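Local coordinates for protein RAI1 (Scheffersomyces stipitis, PDB 5ULJ) that removes the entire NAD cap from the 5' end of NAD-capped RNAs as a metal-dependent hydrolase, and binds and stimulates the exoribonuclease RAT1, at residues R34-E39 and N213-I218; L121-Y126 and L276-A281; L134-Y139 and Y360-D365; Y55-S60 and A187-P192. All coordinates share one frame; numbering follows the deposited sequence.

Contact 1 of 4, residues R34-E39 and N213-I218; sequences RDIDGE and NYEQYI. With 0WD ([[(2R,3S,4R,5R)-5-(3-aminocarbonyl-4H-pyridin-1-yl)-3,4-bis(oxidanyl)oxolan-2-yl]methoxy-oxidanyl-phosphoryl] [(2R,3S,4R,5R)-5-(6-aminopurin-9-yl)-4-oxidanyl-3-phosphonooxy-oxolan-2-yl]methyl hydrogen phosphate), chain F.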
# COMPACT_ATOMS: atom_id res chain seq x y z
N ARG A 34 -5.40 -11.19 6.53
CA ARG A 34 -5.73 -12.38 5.76
C ARG A 34 -4.60 -13.37 5.96
O ARG A 34 -3.45 -13.08 5.65
CB ARG A 34 -5.91 -12.04 4.28
CG ARG A 34 -6.38 -13.21 3.42
CD ARG A 34 -6.55 -12.78 1.97
NE ARG A 34 -5.27 -12.51 1.32
CZ ARG A 34 -5.12 -11.77 0.23
NH1 ARG A 34 -6.18 -11.22 -0.34
NH2 ARG A 34 -3.91 -11.59 -0.29
N ASP A 35 -4.91 -14.55 6.50
CA ASP A 35 -3.86 -15.51 6.80
C ASP A 35 -3.52 -16.36 5.58
O ASP A 35 -4.04 -16.14 4.49
CB ASP A 35 -4.25 -16.40 7.99
CG ASP A 35 -5.56 -17.14 7.79
OD1 ASP A 35 -5.94 -17.43 6.64
OD2 ASP A 35 -6.21 -17.45 8.81
N ILE A 36 -2.64 -17.34 5.79
CA ILE A 36 -2.10 -18.15 4.71
C ILE A 36 -3.16 -19.01 4.03
O ILE A 36 -2.92 -19.59 2.97
CB ILE A 36 -0.96 -19.05 5.24
CG1 ILE A 36 -0.02 -19.47 4.10
CG2 ILE A 36 -1.52 -20.26 5.97
CD1 ILE A 36 1.34 -19.92 4.57
N ASP A 37 -4.34 -19.09 4.63
CA ASP A 37 -5.41 -19.93 4.10
C ASP A 37 -6.52 -19.09 3.47
O ASP A 37 -7.54 -19.64 3.03
CB ASP A 37 -5.98 -20.82 5.20
CG ASP A 37 -4.92 -21.68 5.86
OD1 ASP A 37 -4.16 -22.34 5.12
OD2 ASP A 37 -4.84 -21.69 7.10
N GLY A 38 -6.33 -17.78 3.42
CA GLY A 38 -7.29 -16.89 2.79
C GLY A 38 -8.41 -16.45 3.71
O GLY A 38 -9.32 -15.73 3.29
N GLU A 39 -8.35 -16.88 4.97
CA GLU A 39 -9.35 -16.49 5.96
C GLU A 39 -8.96 -15.16 6.60
O GLU A 39 -7.78 -14.85 6.74
CB GLU A 39 -9.50 -17.58 7.03
CG GLU A 39 -9.85 -18.95 6.47
CD GLU A 39 -9.71 -20.06 7.49
OE1 GLU A 39 -9.69 -19.75 8.70
OE2 GLU A 39 -9.61 -21.24 7.08
N ASN A 213 1.45 -15.28 -1.36
CA ASN A 213 0.98 -13.90 -1.30
C ASN A 213 -0.42 -13.84 -0.70
O ASN A 213 -1.17 -12.90 -0.94
CB ASN A 213 1.01 -13.25 -2.68
CG ASN A 213 0.05 -13.89 -3.66
OD1 ASN A 213 -0.40 -15.02 -3.47
ND2 ASN A 213 -0.29 -13.16 -4.72
N TYR A 214 -0.77 -14.88 0.06
CA TYR A 214 -2.03 -14.92 0.79
C TYR A 214 -1.94 -14.10 2.07
O TYR A 214 -2.83 -13.30 2.38
CB TYR A 214 -2.42 -16.36 1.13
CG TYR A 214 -3.20 -17.07 0.05
CD1 TYR A 214 -2.56 -17.67 -1.02
CD2 TYR A 214 -4.59 -17.14 0.10
CE1 TYR A 214 -3.27 -18.33 -2.01
CE2 TYR A 214 -5.31 -17.79 -0.88
CZ TYR A 214 -4.64 -18.38 -1.93
OH TYR A 214 -5.36 -19.03 -2.91
N GLU A 215 -0.86 -14.31 2.82
CA GLU A 215 -0.65 -13.63 4.09
C GLU A 215 -0.55 -12.12 3.93
O GLU A 215 0.35 -11.62 3.26
CB GLU A 215 0.61 -14.16 4.78
CG GLU A 215 0.51 -15.61 5.24
CD GLU A 215 1.79 -16.11 5.88
OE1 GLU A 215 2.87 -15.89 5.29
OE2 GLU A 215 1.71 -16.72 6.97
N GLN A 216 -1.49 -11.41 4.54
CA GLN A 216 -1.50 -9.95 4.49
C GLN A 216 -1.88 -9.37 5.84
O GLN A 216 -3.01 -9.54 6.30
CB GLN A 216 -2.48 -9.46 3.41
CG GLN A 216 -2.06 -9.77 1.99
CD GLN A 216 -0.98 -8.84 1.48
OE1 GLN A 216 0.21 -9.07 1.70
NE2 GLN A 216 -1.38 -7.77 0.80
N TYR A 217 -0.93 -8.71 6.49
CA TYR A 217 -1.20 -8.03 7.75
C TYR A 217 -1.52 -6.57 7.48
O TYR A 217 -0.65 -5.80 7.08
CB TYR A 217 0.00 -8.15 8.70
CG TYR A 217 -0.18 -7.45 10.03
CD1 TYR A 217 -0.81 -8.08 11.09
CD2 TYR A 217 0.29 -6.16 10.22
CE1 TYR A 217 -0.98 -7.44 12.31
CE2 TYR A 217 0.14 -5.51 11.43
CZ TYR A 217 -0.50 -6.16 12.47
OH TYR A 217 -0.66 -5.52 13.68
N ILE A 218 -2.78 -6.19 7.71
CA ILE A 218 -3.22 -4.84 7.39
C ILE A 218 -3.34 -3.96 8.63
O ILE A 218 -4.18 -4.20 9.50
CB ILE A 218 -4.59 -4.85 6.68
CG1 ILE A 218 -4.56 -5.80 5.48
CG2 ILE A 218 -4.97 -3.44 6.25
CD1 ILE A 218 -3.55 -5.41 4.42
C1M 0WD F . -5.41 -5.20 -1.21
C2M 0WD F . -4.30 -4.58 -2.00
O2M 0WD F . -4.43 -4.89 -3.40
C3M 0WD F . -3.18 -5.37 -1.39
O3M 0WD F . -3.39 -6.74 -1.73
O4M 0WD F . -4.95 -4.91 0.13
C4M 0WD F . -3.51 -5.18 0.10
C5M 0WD F . -2.73 -4.01 0.73
O5M 0WD F . -3.21 -2.74 0.29
PN 0WD F . -2.15 -1.53 0.14
O1N 0WD F . -1.32 -1.89 1.31
O2N 0WD F . -3.07 -0.38 0.09
O3P 0WD F . -1.39 -1.84 -1.24
PA 0WD F . 0.11 -1.45 -1.64
O1A 0WD F . 0.18 -1.29 -3.11
O2A 0WD F . 0.57 -0.35 -0.76
O5B 0WD F . 0.91 -2.79 -1.23
C5B 0WD F . 1.40 -3.66 -2.25
C4B 0WD F . 1.33 -5.11 -1.77
C3B 0WD F . 2.50 -5.92 -2.26
O3B 0WD F . 3.73 -5.51 -1.62
P2' 0WD F . 4.79 -4.61 -2.39
OP2 0WD F . 6.06 -5.08 -1.79
OP1 0WD F . 4.61 -4.98 -3.80
OP3 0WD F . 4.41 -3.23 -2.03
O4B 0WD F . 0.24 -5.83 -2.39
C1B 0WD F . 0.63 -7.24 -2.31
C2B 0WD F . 2.03 -7.22 -1.70
O2B 0WD F . 1.92 -7.11 -0.28
O HOH W 1 -1.07 -17.05 8.40
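Arg-34 sends CG away from its own backbone N (chi1 -175°), runs straight on to CD and then bends at chi3 (70°), which lays its guanidinium edge against the backbone carbonyls of Asn-213 and Tyr-214. Here the start of strand 216-225 pairs antiparallel with the end of strand 27-34, in a nuclease of the PD-(D/E)XK clan. Arg-34 and Gln-216 form a hydrogen-bonded pair, Arg-34 N to Gln-216 O 2.9 Å and Gln-216 N to Arg-34 O 2.8 Å. Arg-34 NE donates to Tyr-214 O at 2.8 Å, nearly straight (168°), on a lone pair of the carbonyl. NH2 adds weak bonds to the O atoms of Asn-213 and Tyr-214, while NH1 is hydrogen-bonded to OD1 of Asn-83, a residue of the ligand pocket. The aliphatic part of Gln-216, another pocket residue, runs alongside the arginine, its CG 3.5 Å from Arg-34 NH2. Asp-35 to Gly-38 form a type I turn, within which Asp-35 OD1 accepts from Asp-37 N in an Asx turn. Tyr-214 CD2 lies 3.8 Å from Gly-38 N, and Lys-76 makes a cation-pi contact with that ring. Ile-36 CB lies 3.7 Å from Glu-215 CG, and one water accepts from Ile-36 N and donates to Glu-215 OE2.

Contact 2 of 4, residues L121-Y126 and L276-A281; sequences LLALPY and LFKTWA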
# COMPACT_ATOMS: atom_id res chain seq x y z
N LEU A 121 -1.25 8.69 -5.80
CA LEU A 121 -1.39 10.14 -5.91
C LEU A 121 -0.10 10.85 -5.53
O LEU A 121 0.31 11.81 -6.19
CB LEU A 121 -2.55 10.63 -5.04
CG LEU A 121 -3.96 10.20 -5.45
CD1 LEU A 121 -4.99 10.70 -4.45
CD2 LEU A 121 -4.28 10.70 -6.85
N LEU A 122 0.52 10.39 -4.45
CA LEU A 122 1.74 11.00 -3.94
C LEU A 122 2.90 10.87 -4.92
O LEU A 122 3.73 11.77 -5.03
CB LEU A 122 2.11 10.39 -2.58
CG LEU A 122 3.38 10.86 -1.88
CD1 LEU A 122 3.41 12.37 -1.76
CD2 LEU A 122 3.50 10.22 -0.51
N ALA A 123 2.95 9.75 -5.64
CA ALA A 123 4.07 9.47 -6.53
C ALA A 123 3.82 9.93 -7.96
O ALA A 123 4.72 9.87 -8.81
CB ALA A 123 4.38 7.98 -6.51
N LEU A 124 2.61 10.40 -8.23
CA LEU A 124 2.20 10.83 -9.57
C LEU A 124 3.14 11.82 -10.28
O LEU A 124 3.43 11.62 -11.47
CB LEU A 124 0.78 11.43 -9.50
CG LEU A 124 0.05 11.73 -10.82
CD1 LEU A 124 -1.44 11.55 -10.63
CD2 LEU A 124 0.34 13.15 -11.31
N PRO A 125 3.62 12.88 -9.59
CA PRO A 125 4.41 13.88 -10.31
C PRO A 125 5.66 13.34 -11.00
O PRO A 125 6.15 13.97 -11.94
CB PRO A 125 4.81 14.87 -9.21
CG PRO A 125 3.75 14.74 -8.20
CD PRO A 125 3.39 13.28 -8.19
N TYR A 126 6.17 12.20 -10.55
CA TYR A 126 7.36 11.61 -11.15
C TYR A 126 7.03 10.25 -11.74
O TYR A 126 7.92 9.41 -11.95
CB TYR A 126 8.48 11.53 -10.12
CG TYR A 126 8.77 12.87 -9.49
CD1 TYR A 126 9.43 13.86 -10.21
CD2 TYR A 126 8.37 13.16 -8.19
CE1 TYR A 126 9.68 15.10 -9.65
CE2 TYR A 126 8.62 14.40 -7.63
CZ TYR A 126 9.28 15.36 -8.36
OH TYR A 126 9.54 16.59 -7.80
N LEU A 276 12.97 3.49 -4.93
CA LEU A 276 13.18 3.98 -3.57
C LEU A 276 12.22 5.12 -3.24
O LEU A 276 11.79 5.26 -2.09
CB LEU A 276 14.63 4.44 -3.40
CG LEU A 276 15.12 4.67 -1.97
CD1 LEU A 276 14.95 3.41 -1.14
CD2 LEU A 276 16.57 5.12 -1.97
N PHE A 277 11.89 5.93 -4.24
CA PHE A 277 10.94 7.02 -4.06
C PHE A 277 9.54 6.48 -3.76
O PHE A 277 8.87 6.96 -2.85
CB PHE A 277 10.91 7.92 -5.29
CG PHE A 277 9.76 8.90 -5.29
CD1 PHE A 277 9.66 9.86 -4.30
CD2 PHE A 277 8.80 8.86 -6.28
CE1 PHE A 277 8.61 10.77 -4.29
CE2 PHE A 277 7.74 9.75 -6.28
CZ PHE A 277 7.65 10.71 -5.28
N LYS A 278 9.11 5.49 -4.53
CA LYS A 278 7.80 4.88 -4.31
C LYS A 278 7.74 4.18 -2.97
O LYS A 278 6.72 4.18 -2.29
CB LYS A 278 7.46 3.90 -5.44
CG LYS A 278 6.88 4.56 -6.69
CD LYS A 278 5.94 3.62 -7.43
CE LYS A 278 6.69 2.77 -8.45
NZ LYS A 278 7.18 3.59 -9.59
N THR A 279 8.86 3.57 -2.58
CA THR A 279 8.97 2.91 -1.29
C THR A 279 8.86 3.93 -0.16
O THR A 279 8.16 3.70 0.83
CB THR A 279 10.28 2.12 -1.17
OG1 THR A 279 10.27 1.03 -2.09
CG2 THR A 279 10.45 1.58 0.24
N TRP A 280 9.55 5.06 -0.31
CA TRP A 280 9.46 6.13 0.67
C TRP A 280 8.02 6.60 0.83
O TRP A 280 7.52 6.73 1.94
CB TRP A 280 10.34 7.33 0.29
CG TRP A 280 10.03 8.54 1.11
CD1 TRP A 280 10.51 8.84 2.35
CD2 TRP A 280 9.14 9.61 0.76
NE1 TRP A 280 9.99 10.03 2.79
CE2 TRP A 280 9.14 10.53 1.83
CE3 TRP A 280 8.34 9.89 -0.36
CZ2 TRP A 280 8.38 11.69 1.82
CZ3 TRP A 280 7.59 11.05 -0.36
CH2 TRP A 280 7.61 11.94 0.72
N ALA A 281 7.36 6.84 -0.30
CA ALA A 281 5.97 7.29 -0.31
C ALA A 281 5.08 6.30 0.44
O ALA A 281 4.25 6.68 1.26
CB ALA A 281 5.48 7.47 -1.73
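Tyr-126 and Phe-277 meet at almost a right angle, their planes 86° apart and their centroids 5.7 Å from one another. The pair is an offset edge-to-face (T-shaped) stack in which the tyrosine supplies the edge: its CD2 comes within 3.9 Å of Phe-277 CZ. With chi1 at 169°, Phe-277 CG stands opposite its own backbone N, and the ring reaches across from helix 266-286 to the end of helix 115-123. There its CE2 approaches Ala-123 obliquely, 3.7 Å from CA, and touches the methyl CB as well. The aliphatic CG of Lys-278 lies 4.2 Å from the same Ala-123 CB. This is where two helices of this PD-(D/E)XK-clan nuclease come together, and the small Ala-123 and Ala-281 probably allow the close approach, with CA atoms 6.3 Å apart between Ala-123 and Lys-278 and 6.7 Å between Leu-122 and Ala-281. On the first helix, the preceding residue Leu-122 also faces helix 266-286, and its CD2 methyl lies 3.6 Å from Ala-281 CB. The same methyl reaches the Trp-280 ring obliquely, at 4.2 Å from CZ3. Helix 333-350 adjoins this apolar group, touching Leu-122 through Tyr-340 and Tyr-126 through Thr-335. Ala-281 immediately precedes Gln-282, which binds the substrate.

Contact 3 of 4, residues L134-Y139 and Y360-D365; sequences LNVLAY and YRVSFD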
# COMPACT_ATOMS: atom_id res chain seq x y z
N LEU A 134 -9.71 6.59 -9.55
CA LEU A 134 -10.22 6.38 -8.20
C LEU A 134 -11.69 6.74 -8.08
O LEU A 134 -12.10 7.83 -8.48
CB LEU A 134 -9.41 7.19 -7.19
CG LEU A 134 -7.90 6.92 -7.14
CD1 LEU A 134 -7.22 7.94 -6.24
CD2 LEU A 134 -7.63 5.51 -6.66
N ASN A 135 -12.49 5.83 -7.54
CA ASN A 135 -13.88 6.11 -7.23
C ASN A 135 -14.00 6.81 -5.89
O ASN A 135 -13.40 6.38 -4.90
CB ASN A 135 -14.71 4.83 -7.21
CG ASN A 135 -14.86 4.21 -8.59
OD1 ASN A 135 -14.86 4.91 -9.60
ND2 ASN A 135 -14.98 2.89 -8.63
N VAL A 136 -14.75 7.90 -5.85
CA VAL A 136 -14.98 8.63 -4.61
C VAL A 136 -16.48 8.83 -4.38
O VAL A 136 -17.20 9.23 -5.29
CB VAL A 136 -14.29 10.01 -4.61
CG1 VAL A 136 -14.37 10.64 -3.23
CG2 VAL A 136 -12.84 9.88 -5.05
N LEU A 137 -16.94 8.52 -3.17
CA LEU A 137 -18.33 8.76 -2.83
C LEU A 137 -18.46 9.31 -1.42
O LEU A 137 -17.70 8.95 -0.52
CB LEU A 137 -19.15 7.48 -2.99
CG LEU A 137 -18.84 6.25 -2.12
CD1 LEU A 137 -19.60 6.29 -0.80
CD2 LEU A 137 -19.15 4.98 -2.88
N ALA A 138 -19.43 10.20 -1.24
CA ALA A 138 -19.72 10.77 0.07
C ALA A 138 -20.76 9.93 0.79
O ALA A 138 -21.79 9.58 0.23
CB ALA A 138 -20.20 12.21 -0.07
N TYR A 139 -20.47 9.59 2.04
CA TYR A 139 -21.41 8.84 2.86
C TYR A 139 -21.18 9.11 4.34
O TYR A 139 -20.04 9.06 4.82
CB TYR A 139 -21.29 7.34 2.58
CG TYR A 139 -22.23 6.50 3.42
CD1 TYR A 139 -23.58 6.40 3.09
CD2 TYR A 139 -21.78 5.82 4.54
CE1 TYR A 139 -24.44 5.64 3.86
CE2 TYR A 139 -22.63 5.06 5.31
CZ TYR A 139 -23.97 4.97 4.97
OH TYR A 139 -24.82 4.21 5.73
N TYR A 360 -18.34 9.91 -7.65
CA TYR A 360 -17.36 10.64 -8.44
C TYR A 360 -16.17 9.77 -8.82
O TYR A 360 -15.92 8.73 -8.21
CB TYR A 360 -16.87 11.87 -7.68
CG TYR A 360 -17.94 12.90 -7.41
CD1 TYR A 360 -18.76 12.81 -6.29
CD2 TYR A 360 -18.14 13.97 -8.28
CE1 TYR A 360 -19.74 13.75 -6.05
CE2 TYR A 360 -19.12 14.91 -8.04
CZ TYR A 360 -19.92 14.80 -6.92
OH TYR A 360 -20.89 15.73 -6.68
N ARG A 361 -15.43 10.20 -9.84
CA ARG A 361 -14.21 9.52 -10.23
C ARG A 361 -13.08 10.52 -10.48
O ARG A 361 -13.21 11.44 -11.28
CB ARG A 361 -14.42 8.67 -11.47
CG ARG A 361 -13.16 7.94 -11.93
CD ARG A 361 -13.49 6.81 -12.88
NE ARG A 361 -14.30 5.78 -12.23
CZ ARG A 361 -15.00 4.86 -12.88
NH1 ARG A 361 -14.98 4.82 -14.20
NH2 ARG A 361 -15.71 3.97 -12.21
N VAL A 362 -11.97 10.31 -9.77
CA VAL A 362 -10.77 11.10 -9.99
C VAL A 362 -9.86 10.34 -10.95
O VAL A 362 -9.56 9.17 -10.73
CB VAL A 362 -10.02 11.36 -8.67
CG1 VAL A 362 -8.89 12.34 -8.90
CG2 VAL A 362 -10.98 11.90 -7.62
N SER A 363 -9.45 11.01 -12.02
CA SER A 363 -8.70 10.33 -13.07
C SER A 363 -7.50 11.12 -13.57
O SER A 363 -7.62 12.30 -13.92
CB SER A 363 -9.62 10.00 -14.24
OG SER A 363 -8.91 9.35 -15.28
N PHE A 364 -6.34 10.47 -13.60
CA PHE A 364 -5.18 11.03 -14.27
C PHE A 364 -4.94 10.30 -15.59
O PHE A 364 -4.78 9.08 -15.62
CB PHE A 364 -3.93 10.94 -13.40
CG PHE A 364 -2.67 11.34 -14.11
CD1 PHE A 364 -2.44 12.66 -14.46
CD2 PHE A 364 -1.71 10.39 -14.44
CE1 PHE A 364 -1.29 13.04 -15.12
CE2 PHE A 364 -0.56 10.76 -15.11
CZ PHE A 364 -0.34 12.08 -15.45
N ASP A 365 -4.93 11.06 -16.68
CA ASP A 365 -4.73 10.50 -18.01
C ASP A 365 -3.34 10.88 -18.52
O ASP A 365 -3.07 12.06 -18.76
CB ASP A 365 -5.81 10.99 -18.96
CG ASP A 365 -5.67 10.42 -20.36
OD1 ASP A 365 -5.09 9.32 -20.49
OD2 ASP A 365 -6.13 11.07 -21.32
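Two antiparallel strands, 132-139 and 359-365, pair here through Leu-134 with Val-362, Asn-135 with Arg-361 and Val-136 with Tyr-360. Asn-135 and Arg-361, the non-hydrogen-bonded pair, point the same way and lie side by side, their amide and guanidinium planes 33° apart. Arg-361 grips a single oxygen side-on: NE and NH2 both donate to Asn-135 OD1, at 2.8 and 2.9 Å, and OD1 lies in the guanidinium plane. NH2 falls on a lone pair of that oxygen, whereas NE comes nearly head-on to the C=O bond. A bend at chi3 (-63°) turns the arginine head over to the asparagine. Asp-148 joins the group, forming a salt bridge with Arg-361 NH2 and accepting from Asn-135 ND2, which probably fixes the rotation of the amide. Within the mixed beta structure of this PD-(D/E)XK nuclease, strand 142-147 continues the pairing beyond 132-139, and strand 370-375 beyond 359-365. Two hydrogen-bonded pairs hold the backbones, the shortest bond being Tyr-360 N to Val-136 O at 2.7 Å. On the sheet face of Leu-134 and Tyr-360, the CG2 methyls of Val-136 and Val-362 touch at 3.8 Å, diagonally across the two strands.

Contact 4 of 4, residues Y55-S60 and A187-P192; sequences YYLPDS and AIATLP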
# COMPACT_ATOMS: atom_id res chain seq x y z
N TYR A 55 11.33 -9.78 11.83
CA TYR A 55 12.52 -9.72 10.98
C TYR A 55 13.68 -10.52 11.57
O TYR A 55 14.05 -10.34 12.73
CB TYR A 55 12.95 -8.27 10.76
CG TYR A 55 14.09 -8.13 9.78
CD1 TYR A 55 13.88 -8.22 8.41
CD2 TYR A 55 15.39 -7.92 10.22
CE1 TYR A 55 14.92 -8.10 7.51
CE2 TYR A 55 16.44 -7.79 9.33
CZ TYR A 55 16.20 -7.88 7.97
OH TYR A 55 17.24 -7.76 7.08
N TYR A 56 14.25 -11.39 10.75
CA TYR A 56 15.45 -12.13 11.14
C TYR A 56 16.25 -12.54 9.91
O TYR A 56 15.85 -13.44 9.17
CB TYR A 56 15.10 -13.36 11.97
CG TYR A 56 16.31 -14.20 12.30
CD1 TYR A 56 17.34 -13.70 13.08
CD2 TYR A 56 16.43 -15.50 11.81
CE1 TYR A 56 18.45 -14.46 13.38
CE2 TYR A 56 17.54 -16.27 12.11
CZ TYR A 56 18.55 -15.74 12.89
OH TYR A 56 19.65 -16.50 13.19
N LEU A 57 17.37 -11.87 9.70
CA LEU A 57 18.23 -12.16 8.56
C LEU A 57 19.69 -11.99 8.96
O LEU A 57 20.23 -10.89 8.87
CB LEU A 57 17.89 -11.25 7.38
CG LEU A 57 18.50 -11.63 6.03
CD1 LEU A 57 17.94 -12.95 5.54
CD2 LEU A 57 18.25 -10.53 5.01
N PRO A 58 20.33 -13.08 9.41
CA PRO A 58 21.73 -13.04 9.82
C PRO A 58 22.63 -12.55 8.70
O PRO A 58 22.41 -12.91 7.54
CB PRO A 58 22.04 -14.51 10.16
CG PRO A 58 20.72 -15.14 10.41
CD PRO A 58 19.75 -14.42 9.53
N ASP A 59 23.64 -11.76 9.04
CA ASP A 59 24.60 -11.29 8.05
C ASP A 59 25.44 -12.45 7.54
O ASP A 59 26.19 -12.31 6.58
CB ASP A 59 25.49 -10.19 8.63
CG ASP A 59 24.69 -8.96 9.04
OD1 ASP A 59 23.46 -9.06 9.16
OD2 ASP A 59 25.31 -7.89 9.23
N SER A 60 25.30 -13.60 8.20
CA SER A 60 25.97 -14.83 7.79
C SER A 60 25.46 -15.33 6.45
O SER A 60 26.24 -15.77 5.60
CB SER A 60 25.77 -15.91 8.86
OG SER A 60 25.73 -17.20 8.28
N ALA A 187 9.99 -14.47 3.09
CA ALA A 187 9.90 -15.77 3.76
C ALA A 187 11.20 -16.13 4.48
O ALA A 187 11.18 -16.61 5.61
CB ALA A 187 9.53 -16.85 2.76
N ILE A 188 12.33 -15.88 3.82
CA ILE A 188 13.63 -16.26 4.37
C ILE A 188 14.20 -15.19 5.29
O ILE A 188 15.24 -15.41 5.92
CB ILE A 188 14.64 -16.55 3.25
CG1 ILE A 188 14.87 -15.31 2.38
CG2 ILE A 188 14.18 -17.72 2.39
CD1 ILE A 188 16.22 -14.66 2.58
N ALA A 189 13.53 -14.05 5.39
CA ALA A 189 14.02 -12.96 6.23
C ALA A 189 13.12 -12.70 7.43
O ALA A 189 13.34 -11.75 8.18
CB ALA A 189 14.17 -11.68 5.41
N THR A 190 12.12 -13.55 7.62
CA THR A 190 11.20 -13.38 8.73
C THR A 190 10.98 -14.66 9.52
O THR A 190 11.18 -15.77 9.02
CB THR A 190 9.82 -12.87 8.26
OG1 THR A 190 9.30 -13.75 7.25
CG2 THR A 190 9.93 -11.46 7.69
N LEU A 191 10.56 -14.49 10.77
CA LEU A 191 10.18 -15.61 11.63
C LEU A 191 8.73 -15.44 12.06
O LEU A 191 8.27 -14.32 12.26
CB LEU A 191 11.10 -15.69 12.85
CG LEU A 191 12.56 -16.05 12.60
CD1 LEU A 191 13.35 -16.02 13.90
CD2 LEU A 191 12.66 -17.42 11.94
N PRO A 192 8.00 -16.56 12.19
CA PRO A 192 6.59 -16.52 12.61
C PRO A 192 6.42 -15.88 13.98
O PRO A 192 5.42 -15.21 14.23
CB PRO A 192 6.19 -18.00 12.64
CG PRO A 192 7.17 -18.68 11.75
CD PRO A 192 8.46 -17.93 11.92
O HOH W 2 14.24 -15.95 8.76
O HOH W 3 16.47 -16.32 8.30
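Tyr-55 and Thr-190 face each other as an antiparallel non-hydrogen-bonded pair, their CA atoms 4.5 Å apart, and next to them Tyr-56 N donates to Ala-189 O in a nearly straight bond of 2.8 Å (172°). The donor stands well above the carbonyl plane, 40° out of it. Ala-189 O also lies 3.6 Å from Tyr-55 CA in a CA-H...O contact, so that one carbonyl receives both neighbouring residues. The side chains of the two tyrosines then take separate paths. Ala-189 O approaches the Tyr-55 ring obliquely, CE1 of that ring lies 4.2 Å from Ala-189 CB, and the tyrosine continues among Cys-238, Leu-257 and Val-305. Tyr-56 packs on Leu-191: the CD1 methyl of the leucine meets Tyr-56 CB at 3.7 Å and also lies against CG and CD2 of the ring, approaching obliquely. CG of Leu-57 is turned opposite its backbone N (chi1 -168°), and this helps carry the CD1 methyl to Ile-188, 3.8 Å from its CD1, and to Ala-189 CB at 4.0 Å. Between the chains, two waters lie close to both Tyr-56 O and Ile-188 O. Thr-190 turns its hydroxyl back to the carbonyl of Glu-186, a residue that binds the divalent metal, and its side chain lies about 4 Å from that of Leu-257, another metal-binding residue. The arrangement is a minimal two-stranded antiparallel sheet, strands 54-55 and 190-191, formed just where helix 169-188 ends, near the metal-binding residues Glu-186 and Leu-257.

In the fold
From the N terminus, residues 34-39 come first and pair with 213-218, joining strands 27-34 and 216-225, so contact 1 closes a loop with 173 residues between its segments. Contact 4, joining 55-60 to 187-192, lies wholly within that loop and ties strand 54-55 to the end of helix 169-188. Contact 2 begins inside both loops, at 121-126, and ends beyond them at 276-281, so it crosses each. Contact 3 starts shortly after, at 134-139, and closes last at 360-365, crossing the other three. Contacts 2 and 3 touch through Leu-124 with Phe-364 and Leu-121 with Leu-134, tying helix 115-123 to the paired strands. Contacts 3 and 4 lie on opposite sides of the chain's centre.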